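Local coordinates for protein scytovirin (Scytonema varium, PDB 2QSK) that binds sugars as a lectin and has strong anti-HIV activity, inhibiting viral fusion and infection in vitro, at residues G1-C7 against G91-A95; P17-S21 against C32-C38; Q25-R30 against C38-R43; K50-W56 against S71-A77. One frame throughout, in Å; residues are numbered along the deposited sequence. Where two conformers were deposited one is given.

Contact 1. Residues G1-C7 against G91-A95; sequences GSGPTYC and GHAAA
S2 meets the C-terminal carboxylate of A95 with both backbone and side chain, a compact example of how two chain ends can be tied together. Its amide nitrogen, N of S2, donates to OXT of A95 over 2.8 Å, a bond bent to 134°. The hydroxyl reaches the other oxygen: OG of S2 to O of A95 is a very short 2.5 Å. With chi1 at 61° this hydroxyl sits between the backbone N and the carbonyl carbon, on the same side as the amide, and one residue can serve both carboxylate oxygens.

In Y6, CG lies opposite the backbone N (chi1 -178°), which turns the ring toward A95, with OXT over one face near the rim, while A93 O and A94 O lie at the edge; the Y6 OH is bonded to K24 O.

Further along, N of A93 donates to O of T5 over 3.1 Å. Water 1 bridges OG1 of T5 and O of G91, and water 2 joins N of C7 to O of A93. SG of C7, disulfide-linked to C55, rides over the H92 ring 3.5 Å from its centroid. Both H92 nitrogens have acceptors elsewhere, ND1 at P52 O and NE2 at D75 OD1, a pattern consistent with a protonated, positively charged imidazole.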
loop_
_atom_site.group_PDB
_atom_site.type_symbol
_atom_site.label_atom_id
_atom_site.label_comp_id
_atom_site.label_asym_id
_atom_site.label_seq_id
_atom_site.Cartn_x
_atom_site.Cartn_y
_atom_site.Cartn_z
ATOM N N GLY A 1 3.629 -5.680 8.091
ATOM C CA GLY A 1 3.542 -4.674 9.164
ATOM C C GLY A 1 2.485 -5.041 10.187
ATOM O O GLY A 1 2.234 -6.233 10.430
ATOM N N SER A 2 1.873 -4.031 10.786
ATOM C CA SER A 2 1.033 -4.247 11.950
ATOM C C SER A 2 -0.313 -4.876 11.647
ATOM O O SER A 2 -0.912 -5.485 12.540
ATOM C CB SER A 2 0.828 -2.937 12.706
ATOM O OG SER A 2 0.191 -1.981 11.875
ATOM N N GLY A 3 -0.843 -4.677 10.438
ATOM C CA GLY A 3 -2.195 -5.078 10.152
ATOM C C GLY A 3 -2.584 -4.639 8.759
ATOM O O GLY A 3 -1.760 -4.065 8.017
ATOM N N PRO A 4 -3.827 -4.912 8.357
ATOM C CA PRO A 4 -4.228 -4.743 6.951
ATOM C C PRO A 4 -4.225 -3.312 6.433
ATOM O O PRO A 4 -4.242 -3.123 5.210
ATOM C CB PRO A 4 -5.634 -5.336 6.921
ATOM C CG PRO A 4 -6.123 -5.234 8.339
ATOM C CD PRO A 4 -4.905 -5.485 9.184
ATOM N N THR A 5 -4.223 -2.313 7.314
ATOM C CA THR A 5 -4.154 -0.920 6.866
ATOM C C THR A 5 -2.725 -0.439 6.641
ATOM O O THR A 5 -2.535 0.711 6.228
ATOM C CB THR A 5 -4.853 0.067 7.836
ATOM O OG1 THR A 5 -4.074 0.229 9.020
ATOM C CG2 THR A 5 -6.282 -0.368 8.162
ATOM N N TYR A 6 -1.723 -1.283 6.902
ATOM C CA TYR A 6 -0.338 -0.966 6.564
ATOM C C TYR A 6 -0.094 -1.370 5.108
ATOM O O TYR A 6 -0.357 -2.513 4.733
ATOM C CB TYR A 6 0.623 -1.726 7.472
ATOM C CG TYR A 6 2.069 -1.382 7.173
ATOM C CD1 TYR A 6 2.575 -0.119 7.472
ATOM C CD2 TYR A 6 2.916 -2.307 6.563
ATOM C CE1 TYR A 6 3.875 0.220 7.177
ATOM C CE2 TYR A 6 4.231 -1.982 6.301
ATOM C CZ TYR A 6 4.704 -0.722 6.589
ATOM O OH TYR A 6 6.010 -0.347 6.319
ATOM N N CYS A 7 0.402 -0.433 4.286
ATOM C CA CYS A 7 0.615 -0.700 2.863
ATOM C C CYS A 7 2.088 -0.610 2.518
ATOM O O CYS A 7 2.736 0.401 2.795
ATOM C CB CYS A 7 -0.175 0.251 1.982
ATOM S SG CYS A 7 -1.950 -0.041 1.927
ATOM N N GLY A 91 -5.168 7.155 5.353
ATOM C CA GLY A 91 -5.648 6.406 6.510
ATOM C C GLY A 91 -4.841 5.160 6.837
ATOM O O GLY A 91 -5.300 4.336 7.621
ATOM N N HIS A 92 -3.647 5.005 6.265
ATOM C CA HIS A 92 -2.831 3.825 6.513
ATOM C C HIS A 92 -2.113 3.915 7.847
ATOM O O HIS A 92 -1.794 4.991 8.344
ATOM C CB HIS A 92 -1.792 3.638 5.421
ATOM C CG HIS A 92 -2.382 3.390 4.069
ATOM N ND1 HIS A 92 -3.491 2.591 3.875
ATOM C CD2 HIS A 92 -2.007 3.812 2.842
ATOM C CE1 HIS A 92 -3.774 2.540 2.589
ATOM N NE2 HIS A 92 -2.887 3.266 1.940
ATOM N N ALA A 93 -1.847 2.765 8.435
ATOM C CA ALA A 93 -1.002 2.675 9.607
ATOM C C ALA A 93 0.433 3.092 9.252
ATOM O O ALA A 93 0.920 2.821 8.158
ATOM C CB ALA A 93 -1.009 1.244 10.123
ATOM N N ALA A 94 1.122 3.720 10.201
ATOM C CA ALA A 94 2.519 4.147 10.000
ATOM C C ALA A 94 3.523 2.995 10.012
ATOM O O ALA A 94 4.624 3.102 9.465
ATOM C CB ALA A 94 2.916 5.192 11.040
ATOM N N ALA A 95 3.141 1.905 10.655
ATOM C CA ALA A 95 3.946 0.695 10.741
ATOM C C ALA A 95 3.001 -0.493 10.844
ATOM O O ALA A 95 1.809 -0.243 11.121
ATOM C CB ALA A 95 4.851 0.745 11.959
ATOM O OXT ALA A 95 3.429 -1.648 10.648
HETATM O O HOH W 1 -4.880 2.613 10.084
HETATM O O HOH W 2 1.274 2.186 5.187
#

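Contact 2. Residues P17-S21 against C32-C38; sequences PNRCS and CSSSGFC
R19 and F37 face each other across a single beta bridge, and their side chains then fold over to meet again at the surface. The guanidinium lies flat on the phenyl ring, planes 3° apart, in a cation-pi stack with CZ of R19 3.6 Å from the ring centroid of F37. Two bends in the arginine chain, at chi2 and chi3 (-50° and -61°), curl it back over the ring, so that CD also rests on the face as a CH-pi donor. From there the guanidinium edge turns to the backbone of the turn S33–G36: NE of R19 donates almost straight to O of G36 at 2.9 Å, and NH2 of R19 reaches O of S35 at 3.1 Å.

The G36 carbonyl is doubly gripped, since N of C20 bonds to it (C20 N to G36 O, 3.0 Å) from the face opposite to NE. G36 closes the type I turn, which links the short strands 31-32 and 38-39 into a hairpin. With two-residue strands, no helix and five disulfides, this protein relies heavily on its cystines; here C20 is joined to C32, though the details of that link vary between two conformers. The tight part is the stack, the G36 carbonyl and a firm bond from N of C38 to O of N18 (2.9 Å).

Outward, the contact loosens. F37, S34 and S35 are exposed, and water 3 holds O of C38 firmly but O of N18 only weakly. The N18 side chain points its amide elsewhere, to E10 and a glycerol.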
loop_
_atom_site.group_PDB
_atom_site.type_symbol
_atom_site.label_atom_id
_atom_site.label_comp_id
_atom_site.label_asym_id
_atom_site.label_seq_id
_atom_site.Cartn_x
_atom_site.Cartn_y
_atom_site.Cartn_z
ATOM N N PRO A 17 12.403 -9.357 -4.383
ATOM C CA PRO A 17 10.987 -9.307 -4.051
ATOM C C PRO A 17 10.681 -10.166 -2.814
ATOM O O PRO A 17 11.143 -11.300 -2.691
ATOM C CB PRO A 17 10.315 -9.867 -5.310
ATOM C CG PRO A 17 11.277 -9.555 -6.426
ATOM C CD PRO A 17 12.632 -9.755 -5.794
ATOM N N ASN A 18 9.891 -9.600 -1.906
ATOM C CA ASN A 18 9.389 -10.333 -0.752
ATOM C C ASN A 18 10.469 -10.677 0.262
ATOM O O ASN A 18 10.195 -11.442 1.195
ATOM C CB ASN A 18 8.631 -11.612 -1.165
ATOM C CG ASN A 18 7.691 -11.387 -2.303
ATOM O OD1 ASN A 18 7.902 -11.897 -3.409
ATOM N ND2 ASN A 18 6.659 -10.571 -2.069
ATOM N N ARG A 19 11.670 -10.101 0.146
ATOM C CA ARG A 19 12.714 -10.327 1.133
ATOM C C ARG A 19 12.651 -9.260 2.210
ATOM O O ARG A 19 12.241 -8.128 1.964
ATOM C CB ARG A 19 14.104 -10.328 0.477
ATOM C CG ARG A 19 14.248 -11.338 -0.650
ATOM C CD ARG A 19 13.790 -12.725 -0.303
ATOM N NE ARG A 19 14.522 -13.336 0.807
ATOM C CZ ARG A 19 15.567 -14.143 0.677
ATOM N NH1 ARG A 19 16.142 -14.334 -0.508
ATOM N NH2 ARG A 19 16.086 -14.724 1.755
ATOM N N CYS A 20 13.116 -9.599 3.408
ATOM C CA CYS A 20 12.993 -8.672 4.525
ATOM C C CYS A 20 14.000 -8.954 5.617
ATOM O O CYS A 20 14.458 -10.083 5.781
ATOM C CB CYS A 20 11.574 -8.751 5.106
ATOM S SG CYS A 20 11.143 -10.427 5.686
ATOM N N SER A 21 14.274 -7.895 6.380
ATOM C CA SER A 21 14.865 -8.043 7.707
ATOM C C SER A 21 13.952 -7.566 8.830
ATOM O O SER A 21 14.246 -7.850 9.989
ATOM C CB SER A 21 16.224 -7.363 7.803
ATOM O OG SER A 21 16.113 -5.990 7.494
ATOM N N CYS A 32 8.104 -10.723 8.981
ATOM C CA CYS A 32 9.349 -11.237 8.435
ATOM C C CYS A 32 9.716 -12.565 9.082
ATOM O O CYS A 32 9.749 -12.699 10.313
ATOM C CB CYS A 32 10.467 -10.209 8.597
ATOM S SG CYS A 32 11.910 -10.560 7.599
ATOM N N SER A 33 9.980 -13.566 8.238
ATOM C CA SER A 33 10.322 -14.908 8.682
ATOM C C SER A 33 11.788 -15.011 9.093
ATOM O O SER A 33 12.628 -14.172 8.750
ATOM C CB SER A 33 10.057 -15.928 7.577
ATOM O OG SER A 33 11.109 -15.900 6.607
ATOM N N SER A 34 12.110 -16.110 9.761
ATOM C CA SER A 34 13.484 -16.389 10.138
ATOM C C SER A 34 14.395 -16.549 8.927
ATOM O O SER A 34 15.599 -16.377 9.052
ATOM C CB SER A 34 13.541 -17.611 11.048
ATOM O OG SER A 34 12.959 -18.721 10.408
ATOM N N SER A 35 13.849 -16.884 7.770
ATOM C CA SER A 35 14.682 -17.000 6.561
ATOM C C SER A 35 14.687 -15.750 5.703
ATOM O O SER A 35 15.230 -15.762 4.585
ATOM C CB SER A 35 14.310 -18.201 5.741
ATOM O OG SER A 35 12.978 -18.104 5.428
ATOM N N GLY A 36 14.134 -14.663 6.224
ATOM C CA GLY A 36 14.215 -13.393 5.536
ATOM C C GLY A 36 13.252 -13.242 4.390
ATOM O O GLY A 36 13.549 -12.521 3.419
ATOM N N PHE A 37 12.090 -13.884 4.490
ATOM C CA PHE A 37 10.990 -13.707 3.551
ATOM C C PHE A 37 9.771 -13.198 4.302
ATOM O O PHE A 37 9.490 -13.625 5.441
ATOM C CB PHE A 37 10.598 -15.030 2.903
ATOM C CG PHE A 37 11.564 -15.508 1.843
ATOM C CD1 PHE A 37 11.366 -15.161 0.508
ATOM C CD2 PHE A 37 12.638 -16.317 2.160
ATOM C CE1 PHE A 37 12.228 -15.605 -0.480
ATOM C CE2 PHE A 37 13.511 -16.771 1.155
ATOM C CZ PHE A 37 13.290 -16.409 -0.152
ATOM N N CYS A 38 8.983 -12.360 3.652
ATOM C CA CYS A 38 7.699 -11.999 4.234
ATOM C C CYS A 38 6.762 -13.196 4.231
ATOM O O CYS A 38 6.789 -14.033 3.313
ATOM C CB CYS A 38 7.079 -10.862 3.454
ATOM S SG CYS A 38 7.969 -9.310 3.564
HETATM O O HOH W 3 7.852 -13.790 0.794
#

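Contact 3. Residues Q25-R30 against C38-R43; sequences QCDGAR and CQGTSR. With GOL (glycerol), chain E.
A type II' turn, D27–R30, linked to the second segment by the C26–C38 disulfide, carries D27, which together with S42 binds a glycerol, probably from the crystallisation liquor. The glycerol O1 donates to OD2 of D27 over 2.7 Å and accepts from OG of S42 at 2.9 Å.

D27 is also held by R43 in an end-on, two-pronged salt bridge: NH1 of R43 to OD2 of D27 is 2.9 Å, and NH2 of R43 to OD1 of D27 is 3.0 Å. Both acceptors lie in the guanidinium plane, yet the carboxylate is met from above its own plane, their planes 51° apart. OD2 therefore serves arginine and glycerol at once, while W8 N also donates to OD1.

R30, bent at chi3 (55°), lies with one face of its guanidinium over the backbone of C38 and Q39; O of G40 lies in the guanidinium plane and accepts from NH2 of R30 (2.9 Å), and NE forms a salt bridge with E10.

Residues 38-39 form a strand antiparallel to 31-32, where Q39 pairs with T31. The turn comes just before strand 31-32 in the chain and is bonded to 38-43 where N of A29 donates to O of S42 (2.9 Å), with G1 bonded to C26, G28 and R30.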
loop_
_atom_site.group_PDB
_atom_site.type_symbol
_atom_site.label_atom_id
_atom_site.label_comp_id
_atom_site.label_asym_id
_atom_site.label_seq_id
_atom_site.Cartn_x
_atom_site.Cartn_y
_atom_site.Cartn_z
ATOM N N GLN A 25 8.888 -4.159 6.249
ATOM C CA GLN A 25 9.131 -4.419 4.829
ATOM C C GLN A 25 8.129 -5.423 4.254
ATOM O O GLN A 25 8.292 -5.893 3.122
ATOM C CB GLN A 25 10.562 -4.932 4.636
ATOM C CG GLN A 25 11.590 -3.876 4.989
ATOM C CD GLN A 25 12.955 -4.475 5.117
ATOM O OE1 GLN A 25 13.132 -5.477 5.811
ATOM N NE2 GLN A 25 13.927 -3.907 4.405
ATOM N N CYS A 26 7.084 -5.740 5.027
ATOM C CA CYS A 26 6.083 -6.693 4.584
ATOM C C CYS A 26 4.711 -6.013 4.561
ATOM O O CYS A 26 4.366 -5.216 5.440
ATOM C CB CYS A 26 6.084 -7.933 5.481
ATOM S SG CYS A 26 7.693 -8.774 5.510
ATOM N N ASP A 27 3.950 -6.300 3.517
ATOM C CA ASP A 27 2.655 -5.640 3.306
ATOM C C ASP A 27 1.609 -6.086 4.326
ATOM O O ASP A 27 1.525 -7.264 4.698
ATOM C CB ASP A 27 2.162 -5.981 1.901
ATOM C CG ASP A 27 0.991 -5.127 1.432
ATOM O OD1 ASP A 27 0.794 -4.000 1.931
ATOM O OD2 ASP A 27 0.271 -5.607 0.522
ATOM N N GLY A 28 0.760 -5.144 4.727
ATOM C CA GLY A 28 -0.381 -5.466 5.558
ATOM C C GLY A 28 0.041 -6.145 6.849
ATOM O O GLY A 28 0.951 -5.717 7.536
ATOM N N ALA A 29 -0.658 -7.249 7.144
ATOM C CA ALA A 29 -0.423 -8.048 8.354
ATOM C C ALA A 29 0.722 -9.047 8.196
ATOM O O ALA A 29 0.947 -9.851 9.115
ATOM C CB ALA A 29 -1.721 -8.784 8.727
ATOM N N ARG A 30 1.462 -9.042 7.081
ATOM C CA ARG A 30 2.592 -9.974 6.924
ATOM C C ARG A 30 3.746 -9.575 7.834
ATOM O O ARG A 30 3.919 -8.418 8.198
ATOM C CB ARG A 30 3.003 -10.024 5.448
ATOM C CG ARG A 30 1.985 -10.772 4.623
ATOM C CD ARG A 30 2.099 -10.558 3.145
ATOM N NE ARG A 30 3.375 -10.832 2.503
ATOM C CZ ARG A 30 3.729 -11.993 1.957
ATOM N NH1 ARG A 30 4.765 -12.003 1.143
ATOM N NH2 ARG A 30 3.067 -13.128 2.179
ATOM N N CYS A 38 8.983 -12.360 3.652
ATOM C CA CYS A 38 7.699 -11.999 4.234
ATOM C C CYS A 38 6.762 -13.196 4.231
ATOM O O CYS A 38 6.789 -14.033 3.313
ATOM C CB CYS A 38 7.079 -10.862 3.454
ATOM S SG CYS A 38 7.969 -9.310 3.564
ATOM N N GLN A 39 5.925 -13.290 5.264
ATOM C CA GLN A 39 5.031 -14.438 5.390
ATOM C C GLN A 39 3.704 -13.975 6.000
ATOM O O GLN A 39 3.616 -12.985 6.723
ATOM C CB GLN A 39 5.630 -15.582 6.189
ATOM C CG GLN A 39 5.840 -15.293 7.675
ATOM C CD GLN A 39 6.574 -16.410 8.445
ATOM O OE1 GLN A 39 7.308 -16.137 9.386
ATOM N NE2 GLN A 39 6.372 -17.641 8.044
ATOM N N GLY A 40 2.672 -14.747 5.684
ATOM C CA GLY A 40 1.312 -14.476 6.144
ATOM C C GLY A 40 0.454 -13.907 5.041
ATOM O O GLY A 40 0.825 -13.878 3.870
ATOM N N THR A 41 -0.715 -13.415 5.440
ATOM C CA THR A 41 -1.690 -12.824 4.529
ATOM C C THR A 41 -1.741 -11.325 4.795
ATOM O O THR A 41 -1.937 -10.890 5.924
ATOM C CB THR A 41 -3.083 -13.454 4.713
ATOM O OG1 THR A 41 -2.985 -14.843 4.402
ATOM C CG2 THR A 41 -4.116 -12.782 3.814
ATOM N N SER A 42 -1.571 -10.517 3.763
ATOM C CA SER A 42 -1.558 -9.072 3.966
ATOM C C SER A 42 -2.902 -8.560 4.482
ATOM O O SER A 42 -2.942 -7.772 5.435
ATOM C CB SER A 42 -1.194 -8.356 2.675
ATOM O OG SER A 42 -2.073 -8.707 1.635
ATOM N N ARG A 43 -3.977 -8.993 3.835
ATOM C CA ARG A 43 -5.333 -8.509 4.134
ATOM C C ARG A 43 -6.293 -9.376 3.341
ATOM O O ARG A 43 -5.906 -9.993 2.356
ATOM C CB ARG A 43 -5.519 -7.023 3.747
ATOM C CG ARG A 43 -5.288 -6.764 2.274
ATOM C CD ARG A 43 -5.280 -5.275 1.948
ATOM N NE ARG A 43 -4.198 -4.562 2.608
ATOM C CZ ARG A 43 -2.925 -4.578 2.206
ATOM N NH1 ARG A 43 -2.560 -5.231 1.102
ATOM N NH2 ARG A 43 -1.993 -3.965 2.936
HETATM C C1 GOL E . 1.328 -9.010 -0.263
HETATM O O1 GOL E . 0.110 -8.256 -0.197
HETATM C C2 GOL E . 1.816 -9.173 -1.707
HETATM O O2 GOL E . 1.850 -7.915 -2.346
HETATM C C3 GOL E . 3.199 -9.820 -1.718
HETATM O O3 GOL E . 3.772 -9.844 -3.016
HETATM O O HOH W 4 1.211 -12.620 9.192
HETATM O O HOH W 5 -0.600 -12.650 8.427
HETATM O O HOH W 6 6.778 -13.926 0.588
#

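Contact 4. Residues K50-W56 against S71-A77; sequences KGPTYCW and SKQCDGA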
loop_
_atom_site.group_PDB
_atom_site.type_symbol
_atom_site.label_atom_id
_atom_site.label_comp_id
_atom_site.label_asym_id
_atom_site.label_seq_id
_atom_site.Cartn_x
_atom_site.Cartn_y
_atom_site.Cartn_z
ATOM N N LYS A 50 -12.093 0.529 -1.271
ATOM C CA LYS A 50 -11.641 1.876 -0.952
ATOM C C LYS A 50 -11.771 2.122 0.543
ATOM O O LYS A 50 -12.797 1.765 1.149
ATOM C CB LYS A 50 -12.405 2.938 -1.745
ATOM C CG LYS A 50 -11.938 3.078 -3.171
ATOM C CD LYS A 50 -10.547 3.691 -3.309
ATOM C CE LYS A 50 -10.454 5.125 -2.819
ATOM N NZ LYS A 50 -9.059 5.615 -2.888
ATOM N N GLY A 51 -10.752 2.753 1.112
ATOM C CA GLY A 51 -10.642 2.940 2.540
ATOM C C GLY A 51 -9.224 2.602 2.977
ATOM O O GLY A 51 -8.324 2.456 2.137
ATOM N N PRO A 52 -9.007 2.535 4.294
ATOM C CA PRO A 52 -7.663 2.380 4.822
ATOM C C PRO A 52 -6.899 1.112 4.445
ATOM O O PRO A 52 -5.683 1.082 4.665
ATOM C CB PRO A 52 -7.866 2.496 6.335
ATOM C CG PRO A 52 -9.166 3.249 6.499
ATOM C CD PRO A 52 -9.998 2.754 5.366
ATOM N N THR A 53 -7.570 0.089 3.901
ATOM C CA THR A 53 -6.854 -1.101 3.437
ATOM C C THR A 53 -6.585 -1.105 1.946
ATOM O O THR A 53 -6.002 -2.078 1.461
ATOM C CB THR A 53 -7.539 -2.428 3.855
ATOM O OG1 THR A 53 -8.697 -2.662 3.054
ATOM C CG2 THR A 53 -7.882 -2.439 5.335
ATOM N N TYR A 54 -6.958 -0.032 1.223
ATOM C CA TYR A 54 -6.728 0.066 -0.197
ATOM C C TYR A 54 -5.319 0.620 -0.439
ATOM O O TYR A 54 -5.004 1.724 0.001
ATOM C CB TYR A 54 -7.748 0.998 -0.833
ATOM C CG TYR A 54 -7.666 1.057 -2.337
ATOM C CD1 TYR A 54 -8.109 0.001 -3.108
ATOM C CD2 TYR A 54 -7.151 2.184 -3.006
ATOM C CE1 TYR A 54 -8.060 0.046 -4.494
ATOM C CE2 TYR A 54 -7.106 2.244 -4.387
ATOM C CZ TYR A 54 -7.551 1.160 -5.128
ATOM O OH TYR A 54 -7.502 1.162 -6.496
ATOM N N CYS A 55 -4.477 -0.159 -1.122
ATOM C CA CYS A 55 -3.081 0.233 -1.378
ATOM C C CYS A 55 -2.909 0.633 -2.839
ATOM O O CYS A 55 -3.193 -0.152 -3.740
ATOM C CB CYS A 55 -2.128 -0.892 -1.063
ATOM S SG CYS A 55 -2.219 -1.569 0.597
ATOM N N TRP A 56 -2.428 1.853 -3.067
ATOM C CA TRP A 56 -2.210 2.329 -4.435
ATOM C C TRP A 56 -1.037 3.300 -4.451
ATOM O O TRP A 56 -0.997 4.223 -3.644
ATOM C CB TRP A 56 -3.466 3.024 -4.963
ATOM C CG TRP A 56 -3.349 3.392 -6.389
ATOM C CD1 TRP A 56 -2.937 4.586 -6.887
ATOM C CD2 TRP A 56 -3.626 2.564 -7.511
ATOM N NE1 TRP A 56 -2.946 4.566 -8.253
ATOM C CE2 TRP A 56 -3.365 3.335 -8.665
ATOM C CE3 TRP A 56 -4.074 1.248 -7.662
ATOM C CZ2 TRP A 56 -3.531 2.837 -9.948
ATOM C CZ3 TRP A 56 -4.246 0.761 -8.942
ATOM C CH2 TRP A 56 -3.977 1.553 -10.066
ATOM N N SER A 71 -11.266 7.863 -8.197
ATOM C CA SER A 71 -10.746 7.685 -6.853
ATOM C C SER A 71 -9.997 6.355 -6.645
ATOM O O SER A 71 -9.263 6.212 -5.662
ATOM C CB SER A 71 -11.863 7.891 -5.825
ATOM O OG SER A 71 -12.340 9.243 -5.865
ATOM N N LYS A 72 -10.141 5.403 -7.563
ATOM C CA LYS A 72 -9.353 4.177 -7.488
ATOM C C LYS A 72 -7.892 4.372 -7.897
ATOM O O LYS A 72 -7.067 3.487 -7.708
ATOM C CB LYS A 72 -10.034 3.026 -8.227
ATOM C CG LYS A 72 -11.231 2.517 -7.405
ATOM C CD LYS A 72 -11.845 1.232 -7.903
ATOM C CE LYS A 72 -13.019 0.819 -6.994
ATOM N NZ LYS A 72 -13.994 -0.089 -7.652
ATOM N N GLN A 73 -7.548 5.566 -8.377
ATOM C CA GLN A 73 -6.158 5.959 -8.626
ATOM C C GLN A 73 -5.555 6.713 -7.423
ATOM O O GLN A 73 -4.466 7.274 -7.528
ATOM C CB GLN A 73 -6.075 6.838 -9.882
ATOM C CG GLN A 73 -6.496 6.126 -11.136
ATOM C CD GLN A 73 -6.671 7.087 -12.275
ATOM O OE1 GLN A 73 -7.274 8.156 -12.111
ATOM N NE2 GLN A 73 -6.184 6.710 -13.449
ATOM N N CYS A 74 -6.254 6.680 -6.289
ATOM C CA CYS A 74 -5.790 7.367 -5.086
ATOM C C CYS A 74 -5.638 6.364 -3.948
ATOM O O CYS A 74 -6.433 5.408 -3.816
ATOM C CB CYS A 74 -6.754 8.484 -4.704
ATOM S SG CYS A 74 -6.928 9.722 -6.015
ATOM N N ASP A 75 -4.598 6.559 -3.167
ATOM C CA ASP A 75 -4.245 5.624 -2.100
ATOM C C ASP A 75 -5.253 5.663 -0.954
ATOM O O ASP A 75 -5.738 6.737 -0.561
ATOM C CB ASP A 75 -2.852 5.994 -1.592
ATOM C CG ASP A 75 -2.204 4.941 -0.731
ATOM O OD1 ASP A 75 -2.605 3.759 -0.763
ATOM O OD2 ASP A 75 -1.246 5.336 -0.005
ATOM N N GLY A 76 -5.536 4.492 -0.378
ATOM C CA GLY A 76 -6.345 4.415 0.826
ATOM C C GLY A 76 -7.716 5.032 0.653
ATOM O O GLY A 76 -8.428 4.756 -0.307
ATOM N N ALA A 77 -8.060 5.892 1.618
ATOM C CA ALA A 77 -9.328 6.606 1.635
ATOM C C ALA A 77 -9.296 7.869 0.767
ATOM O O ALA A 77 -10.338 8.542 0.650
ATOM C CB ALA A 77 -9.725 6.951 3.067
#
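Two segments without strand pairing run close together here, with CA atoms 4.0 Å apart at G51 and A77. The first makes a type I turn from G51 to Y54; the second begins with a 3-10 piece at S71–K72. Across the contact N of G76 donates to O of Y54 over 2.8 Å, and N of G51 makes only a weak bond to O of G76.

The K50 chain folds back across the contact. Bends at chi2 and chi3 (-70° and -64°) take CD over one face of the Y54 ring, until NZ stands among carbonyls: NZ of K50 donates to O of S71, O of C74 and O of G76, each at 2.8 Å, and to R78 O, so that four carbonyls share its three protons. Residues 51-55 and 73-77 repeat the sequences of 3-7 and 25-29, and the fold repeats with them: in the other half the amino terminus at G1 bonds N23, C26, G28 and R30 much as this ammonium bonds their counterparts.

Y54 presents its edge to the facing backbone, and its OH donates in the carbonyl plane, on a lone pair, to O of K72 at 2.7 Å. W56 lies over the short 3-10 segment with K72 O above its ring centre, and CA of Q73 makes a CH-pi contact 3.9 Å from the centroid of the five-membered ring; NE1 of W56 is bonded to N61. N of W56 donates to OD1 of D75 (3.0 Å).

In the fold
Contact 1 joins the two ends of the chain, the other three nesting within its loop. Contacts 2 and 3 share C38 and alternate along the chain, their centres about 10 Å apart around the hairpin of strands 31-32 and 38-39. Contact 4 follows in the other half, before the hairpin of strands 79-80 and 86-87; its centre is about 25 Å from that of contact 2 and about 17 Å from contact 3. Contact 1 lies between, about 10 Å from contact 3 and about 12 Å from contact 4, touching both: the C7–C55 disulfide leads to the latter, and R43 probably bonds to P4. The chain ends thus bridge two similar disulfide-rich halves with little regular secondary structure.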